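Local coordinates for AOC_like domain-containing protein (Frankia sp. Cc1.17, PDB 7DVI) that catalyses exo-selective intermolecular Diels-Alder cycloaddition, accepting non-natural substrates, and adopts an allene oxide cyclase-like barrel fold, at residues I28-I33 / Y52-Y57; V82-S87 / A103-V108. All blocks are in the same frame, centred on the assembly; numbering follows the deposited sequence. Where two conformers were deposited one is given.

Contact 1: I28-I33 / Y52-Y57. With EDO (1,2-ethanediol), chain M; EDO (1,2-ethanediol), chain R.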
loop_
_atom_site.group_PDB
_atom_site.type_symbol
_atom_site.label_atom_id
_atom_site.label_comp_id
_atom_site.label_asym_id
_atom_site.label_seq_id
_atom_site.Cartn_x
_atom_site.Cartn_y
_atom_site.Cartn_z
ATOM N N ILE A 28 9.718 -1.637 -20.524
ATOM C CA ILE A 28 8.661 -0.769 -21.086
ATOM C C ILE A 28 9.240 0.626 -21.292
ATOM O O ILE A 28 9.950 1.139 -20.406
ATOM C CB ILE A 28 7.404 -0.737 -20.204
ATOM C CG1 ILE A 28 6.758 -2.121 -20.130
ATOM C CG2 ILE A 28 6.457 0.352 -20.685
ATOM C CD1 ILE A 28 5.788 -2.287 -18.993
ATOM N N TRP A 29 8.886 1.201 -22.425
ATOM C CA TRP A 29 9.190 2.580 -22.846
ATOM C C TRP A 29 7.839 3.285 -22.737
ATOM O O TRP A 29 6.880 2.846 -23.415
ATOM C CB TRP A 29 9.814 2.564 -24.273
ATOM C CG TRP A 29 10.178 3.897 -24.853
ATOM C CD1 TRP A 29 11.299 4.632 -24.579
ATOM C CD2 TRP A 29 9.441 4.651 -25.841
ATOM N NE1 TRP A 29 11.280 5.803 -25.289
ATOM C CE2 TRP A 29 10.159 5.842 -26.075
ATOM C CE3 TRP A 29 8.258 4.434 -26.557
ATOM C CZ2 TRP A 29 9.726 6.800 -26.996
ATOM C CZ3 TRP A 29 7.821 5.384 -27.452
ATOM C CH2 TRP A 29 8.546 6.556 -27.666
ATOM N N GLU A 30 7.752 4.325 -21.910
ATOM C CA GLU A 30 6.446 4.923 -21.510
ATOM C C GLU A 30 6.478 6.427 -21.751
ATOM O O GLU A 30 6.853 7.216 -20.869
ATOM C CB GLU A 30 6.125 4.549 -20.052
ATOM C CG GLU A 30 4.808 5.139 -19.563
ATOM C CD GLU A 30 4.344 4.722 -18.167
ATOM O OE1 GLU A 30 4.845 3.701 -17.676
ATOM O OE2 GLU A 30 3.533 5.510 -17.546
ATOM N N PRO A 31 6.110 6.881 -22.970
ATOM C CA PRO A 31 6.043 8.309 -23.235
ATOM C C PRO A 31 4.757 8.907 -22.679
ATOM O O PRO A 31 3.716 8.229 -22.740
ATOM C CB PRO A 31 6.037 8.380 -24.773
ATOM C CG PRO A 31 5.380 7.086 -25.191
ATOM C CD PRO A 31 5.912 6.081 -24.191
ATOM N N GLN A 32 4.858 10.172 -22.261
ATOM C CA GLN A 32 3.725 10.950 -21.730
ATOM C C GLN A 32 2.991 11.616 -22.886
ATOM O O GLN A 32 3.637 12.342 -23.607
ATOM C CB GLN A 32 4.255 11.958 -20.721
ATOM C CG GLN A 32 3.129 12.583 -19.913
ATOM C CD GLN A 32 3.540 12.813 -18.480
ATOM O OE1 GLN A 32 4.126 13.845 -18.175
ATOM N NE2 GLN A 32 3.238 11.856 -17.597
ATOM N N ILE A 33 1.686 11.397 -23.038
ATOM C CA ILE A 33 0.882 11.998 -24.132
ATOM C C ILE A 33 0.234 13.282 -23.624
ATOM O O ILE A 33 0.136 14.296 -24.388
ATOM C CB ILE A 33 -0.165 10.992 -24.646
ATOM C CG1 ILE A 33 0.441 9.620 -24.944
ATOM C CG2 ILE A 33 -0.923 11.566 -25.836
ATOM C CD1 ILE A 33 1.572 9.622 -25.957
ATOM N N TYR A 52 -2.280 12.449 -15.659
ATOM C CA TYR A 52 -1.461 12.045 -16.810
ATOM C C TYR A 52 -2.136 10.930 -17.606
ATOM O O TYR A 52 -2.967 10.140 -17.094
ATOM C CB TYR A 52 -0.078 11.644 -16.342
ATOM C CG TYR A 52 -0.050 10.474 -15.401
ATOM C CD1 TYR A 52 -0.079 9.180 -15.875
ATOM C CD2 TYR A 52 -0.053 10.659 -14.027
ATOM C CE1 TYR A 52 -0.078 8.093 -15.011
ATOM C CE2 TYR A 52 -0.054 9.585 -13.155
ATOM C CZ TYR A 52 -0.103 8.293 -13.649
ATOM O OH TYR A 52 -0.028 7.223 -12.802
ATOM N N TYR A 53 -1.748 10.912 -18.866
ATOM C CA TYR A 53 -2.120 9.921 -19.909
ATOM C C TYR A 53 -0.835 9.574 -20.641
ATOM O O TYR A 53 -0.241 10.487 -21.291
ATOM C CB TYR A 53 -3.227 10.527 -20.771
ATOM C CG TYR A 53 -3.433 9.919 -22.143
ATOM C CD1 TYR A 53 -3.223 8.577 -22.406
ATOM C CD2 TYR A 53 -3.873 10.720 -23.181
ATOM C CE1 TYR A 53 -3.410 8.050 -23.676
ATOM C CE2 TYR A 53 -4.076 10.212 -24.450
ATOM C CZ TYR A 53 -3.839 8.876 -24.697
ATOM O OH TYR A 53 -4.079 8.403 -25.950
ATOM N N ASP A 54 -0.409 8.328 -20.498
ATOM C CA ASP A 54 0.869 7.787 -21.017
ATOM C C ASP A 54 0.542 6.626 -21.936
ATOM O O ASP A 54 -0.484 5.982 -21.704
ATOM C CB ASP A 54 1.772 7.216 -19.940
ATOM C CG ASP A 54 2.358 8.249 -18.992
ATOM O OD1 ASP A 54 2.100 9.417 -19.201
ATOM O OD2 ASP A 54 3.098 7.837 -18.098
ATOM N N GLU A 55 1.370 6.414 -22.957
ATOM C CA GLU A 55 1.391 5.132 -23.683
ATOM C C GLU A 55 2.481 4.258 -23.090
ATOM O O GLU A 55 3.427 4.785 -22.472
ATOM C CB GLU A 55 1.636 5.359 -25.170
ATOM C CG GLU A 55 0.424 5.885 -25.893
ATOM C CD GLU A 55 0.667 6.158 -27.373
ATOM O OE1 GLU A 55 1.838 6.151 -27.813
ATOM O OE2 GLU A 55 -0.316 6.337 -28.075
ATOM N N LEU A 56 2.319 2.958 -23.247
ATOM C CA LEU A 56 3.354 1.982 -22.910
ATOM C C LEU A 56 3.648 1.198 -24.191
ATOM O O LEU A 56 2.683 0.768 -24.854
ATOM C CB LEU A 56 2.846 1.035 -21.819
ATOM C CG LEU A 56 2.878 1.587 -20.387
ATOM C CD1 LEU A 56 1.743 2.575 -20.214
ATOM C CD2 LEU A 56 2.771 0.448 -19.390
ATOM N N TYR A 57 4.933 0.946 -24.412
ATOM C CA TYR A 57 5.490 0.113 -25.496
ATOM C C TYR A 57 6.318 -0.980 -24.838
ATOM O O TYR A 57 7.064 -0.701 -23.873
ATOM C CB TYR A 57 6.257 1.010 -26.471
ATOM C CG TYR A 57 5.375 1.961 -27.232
ATOM C CD1 TYR A 57 4.942 3.156 -26.670
ATOM C CD2 TYR A 57 4.977 1.666 -28.532
ATOM C CE1 TYR A 57 4.091 3.999 -27.357
ATOM C CE2 TYR A 57 4.140 2.506 -29.231
ATOM C CZ TYR A 57 3.700 3.674 -28.644
ATOM O OH TYR A 57 2.905 4.525 -29.351
HETATM C C1 EDO M . 3.137 16.191 -21.876
HETATM O O1 EDO M . 3.823 15.337 -22.744
HETATM C C2 EDO M . 2.155 17.020 -22.588
HETATM O O2 EDO M . 1.168 17.559 -21.721
HETATM C C1 EDO R . 4.737 12.155 -12.150
HETATM O O1 EDO R . 5.420 11.406 -11.197
HETATM C C2 EDO R . 4.290 11.312 -13.288
HETATM O O2 EDO R . 3.977 12.056 -14.465
#
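Q32 crosses D54 at a slant, its amide turned 40° from the carboxylate plane. Its CB is 3.7 Å from D54 OD1. CG comes closer to the same oxygen. A bend about CB-CG carries CD and the amide beside the carboxylate. NE2 donates to the syn lone pair of D54 OD1 at 3.1 Å, and OD1 lies in the amide plane. NE2 also donates to O2 of an ethanediol at 3.2 Å, almost straight at 176°. Together the two bonds probably hold the amide's rotation in the crystal. E30 runs extended alongside L56, and its OE2 salt-bridges R132. E30 OE2 and D54 OD2 lie 2.4 Å apart. I33 CB sits over the centre of the Y53 ring on the neighbouring strand, 4.0 Å from the centroid. The edge of the W29 six-membered ring meets the face of Y57 in an offset edge-to-face pair, centroids 5.4 Å apart and planes at 63°. R61 makes a cation-pi contact with Y57. The backbones pair through W29 and Y57, which exchange two bonds, E55 N to P31 O and I33 N to Y53 O. This is an antiparallel beta hairpin of the closed AOC-like barrel, its first strand interrupted near P31.

Contact 2: V82-S87 / A103-V108. With EDO (1,2-ethanediol), chain R.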
loop_
_atom_site.group_PDB
_atom_site.type_symbol
_atom_site.label_atom_id
_atom_site.label_comp_id
_atom_site.label_asym_id
_atom_site.label_seq_id
_atom_site.Cartn_x
_atom_site.Cartn_y
_atom_site.Cartn_z
ATOM N N VAL A 82 9.369 13.154 0.424
ATOM C CA VAL A 82 8.126 13.820 -0.034
ATOM C C VAL A 82 7.157 12.726 -0.555
ATOM O O VAL A 82 7.258 12.256 -1.686
ATOM C CB VAL A 82 8.432 14.929 -1.050
ATOM C CG1 VAL A 82 7.149 15.597 -1.528
ATOM C CG2 VAL A 82 9.424 15.974 -0.490
ATOM N N LEU A 83 6.247 12.321 0.307
ATOM C CA LEU A 83 5.411 11.134 0.076
ATOM C C LEU A 83 4.207 11.577 -0.757
ATOM O O LEU A 83 3.472 12.539 -0.408
ATOM C CB LEU A 83 5.053 10.473 1.408
ATOM C CG LEU A 83 6.002 9.372 1.875
ATOM C CD1 LEU A 83 6.032 8.171 0.944
ATOM C CD2 LEU A 83 7.418 9.906 2.073
ATOM N N THR A 84 4.102 10.897 -1.881
ATOM C CA THR A 84 3.245 11.222 -3.028
ATOM C C THR A 84 2.371 9.984 -3.315
ATOM O O THR A 84 2.937 8.874 -3.459
ATOM C CB THR A 84 4.149 11.635 -4.204
ATOM O OG1 THR A 84 4.998 12.704 -3.776
ATOM C CG2 THR A 84 3.369 12.133 -5.392
ATOM N N TYR A 85 1.066 10.193 -3.444
ATOM C CA TYR A 85 0.095 9.089 -3.653
ATOM C C TYR A 85 -0.364 9.092 -5.091
ATOM O O TYR A 85 -0.985 10.081 -5.515
ATOM C CB TYR A 85 -1.070 9.163 -2.679
ATOM C CG TYR A 85 -1.775 7.829 -2.553
ATOM C CD1 TYR A 85 -1.276 6.870 -1.695
ATOM C CD2 TYR A 85 -2.848 7.496 -3.373
ATOM C CE1 TYR A 85 -1.881 5.634 -1.577
ATOM C CE2 TYR A 85 -3.479 6.262 -3.255
ATOM C CZ TYR A 85 -2.980 5.331 -2.364
ATOM O OH TYR A 85 -3.542 4.090 -2.257
ATOM N N TYR A 86 -0.099 7.970 -5.771
ATOM C CA TYR A 86 -0.428 7.721 -7.187
ATOM C C TYR A 86 -1.605 6.723 -7.263
ATOM O O TYR A 86 -1.701 5.762 -6.448
ATOM C CB TYR A 86 0.766 7.106 -7.915
ATOM C CG TYR A 86 1.889 8.050 -8.192
ATOM C CD1 TYR A 86 2.830 8.332 -7.211
ATOM C CD2 TYR A 86 2.047 8.632 -9.447
ATOM C CE1 TYR A 86 3.867 9.214 -7.449
ATOM C CE2 TYR A 86 3.124 9.485 -9.704
ATOM C CZ TYR A 86 4.000 9.808 -8.690
ATOM O OH TYR A 86 5.038 10.665 -8.917
ATOM N N SER A 87 -2.494 6.979 -8.199
ATOM C CA SER A 87 -3.612 6.084 -8.576
ATOM C C SER A 87 -3.757 6.087 -10.091
ATOM O O SER A 87 -3.899 7.214 -10.657
ATOM C CB SER A 87 -4.885 6.530 -7.943
ATOM O OG SER A 87 -5.805 5.470 -7.931
ATOM N N ALA A 103 5.000 6.770 -3.485
ATOM C CA ALA A 103 6.361 7.010 -3.981
ATOM C C ALA A 103 6.943 8.257 -3.259
ATOM O O ALA A 103 6.205 9.229 -2.945
ATOM C CB ALA A 103 6.310 7.199 -5.475
ATOM N N ASP A 104 8.225 8.195 -2.996
ATOM C CA ASP A 104 9.024 9.377 -2.571
ATOM C C ASP A 104 9.281 10.233 -3.810
ATOM O O ASP A 104 9.972 9.764 -4.745
ATOM C CB ASP A 104 10.306 8.932 -1.874
ATOM C CG ASP A 104 11.155 10.095 -1.329
ATOM O OD1 ASP A 104 10.835 11.294 -1.610
ATOM O OD2 ASP A 104 12.100 9.790 -0.619
ATOM N N PHE A 105 8.733 11.435 -3.861
ATOM C CA PHE A 105 8.957 12.352 -5.014
ATOM C C PHE A 105 10.459 12.626 -5.250
ATOM O O PHE A 105 10.853 12.842 -6.424
ATOM C CB PHE A 105 8.097 13.594 -4.867
ATOM C CG PHE A 105 7.838 14.321 -6.150
ATOM C CD1 PHE A 105 7.034 13.765 -7.130
ATOM C CD2 PHE A 105 8.377 15.578 -6.370
ATOM C CE1 PHE A 105 6.760 14.450 -8.304
ATOM C CE2 PHE A 105 8.104 16.263 -7.540
ATOM C CZ PHE A 105 7.315 15.692 -8.516
ATOM N N ASN A 106 11.291 12.479 -4.226
ATOM C CA ASN A 106 12.763 12.659 -4.335
ATOM C C ASN A 106 13.327 11.510 -5.154
ATOM O O ASN A 106 14.114 11.800 -6.075
ATOM C CB ASN A 106 13.414 12.807 -2.960
ATOM C CG ASN A 106 13.014 14.117 -2.306
ATOM O OD1 ASN A 106 12.758 15.091 -2.997
ATOM N ND2 ASN A 106 12.915 14.134 -0.991
ATOM N N ASP A 107 12.869 10.274 -4.889
ATOM C CA ASP A 107 13.256 9.058 -5.643
ATOM C C ASP A 107 12.842 9.256 -7.095
ATOM O O ASP A 107 13.643 8.988 -8.021
ATOM C CB ASP A 107 12.609 7.813 -5.031
ATOM C CG ASP A 107 13.373 7.260 -3.852
ATOM O OD1 ASP A 107 14.431 7.824 -3.555
ATOM O OD2 ASP A 107 12.923 6.250 -3.278
ATOM N N VAL A 108 11.637 9.778 -7.304
ATOM C CA VAL A 108 11.135 10.060 -8.669
ATOM C C VAL A 108 12.140 10.959 -9.395
ATOM O O VAL A 108 12.646 10.565 -10.472
ATOM C CB VAL A 108 9.739 10.691 -8.654
ATOM C CG1 VAL A 108 9.323 11.077 -10.068
ATOM C CG2 VAL A 108 8.699 9.759 -8.030
HETATM C C1 EDO R . 4.737 12.155 -12.150
HETATM O O1 EDO R . 5.420 11.406 -11.197
HETATM C C2 EDO R . 4.290 11.312 -13.288
HETATM O O2 EDO R . 3.977 12.056 -14.465
#
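V82 and F105 are joined by a backbone bond, F105 N to V82 O, at 2.8 Å and nearly straight. T84 and A103 add two more: T84 N to A103 O and A103 N to T84 O. They are an antiparallel hydrogen-bonded pair, and L83 with D104 is the non-hydrogen-bonded pair beside it. Side-chain oxygens extend this network. In D104, CG anti to the backbone N (chi1 -177°) brings OD1 within bonding distance of V82 N. There OD1 accepts from V82 N at 3.1 Å and from N106 N at 2.9 Å, the two donors coming from opposite faces of the carboxylate. D104 is thus the N-cap of helix 105-109, a short helix that follows directly on strand 95-104 of the hairpin. With an alanine in place of D104, V82 N and N106 N would probably lose their shared acceptor, and the helix start its cap. T84 OG1 donates to V82 O from above the carbonyl plane, so that oxygen is gripped twice. Among the apolar contacts, V82 CG1 packs alongside F105 CB. A103 CB comes 3.7 Å from Y86 CE1, on the face that carries T84, the reverse of the face with L83 and D104. V108 CG2 approaches Y86 OH at 3.9 Å. Y86 OH is also modelled 2.4 Å from O1 of an ethanediol, a distance so short that its detail is doubtful.

In the fold
Contacts 1 and 2 are two hairpins of one barrel, following each other along the chain. Their centres are about 18 Å apart, on opposite sides of the chain's centre. Strand 63-76 runs between strands 49-57 and 82-92, and its Y71 touches both Y52 and Y86. The contacts meet directly where Y52 OH packs 4.2 Å from Y86 CD2. One ethanediol lies between them, hydrogen-bonded to Q32 through one hydroxyl and modelled very close to Y86 OH with the other. A dimethyl sulfoxide lies about 3 Å from the side chain of E30, and one about 4 Å from that of Y86. Both solvents probably come from crystallisation, but their positions are consistent with a pocket between the two contacts.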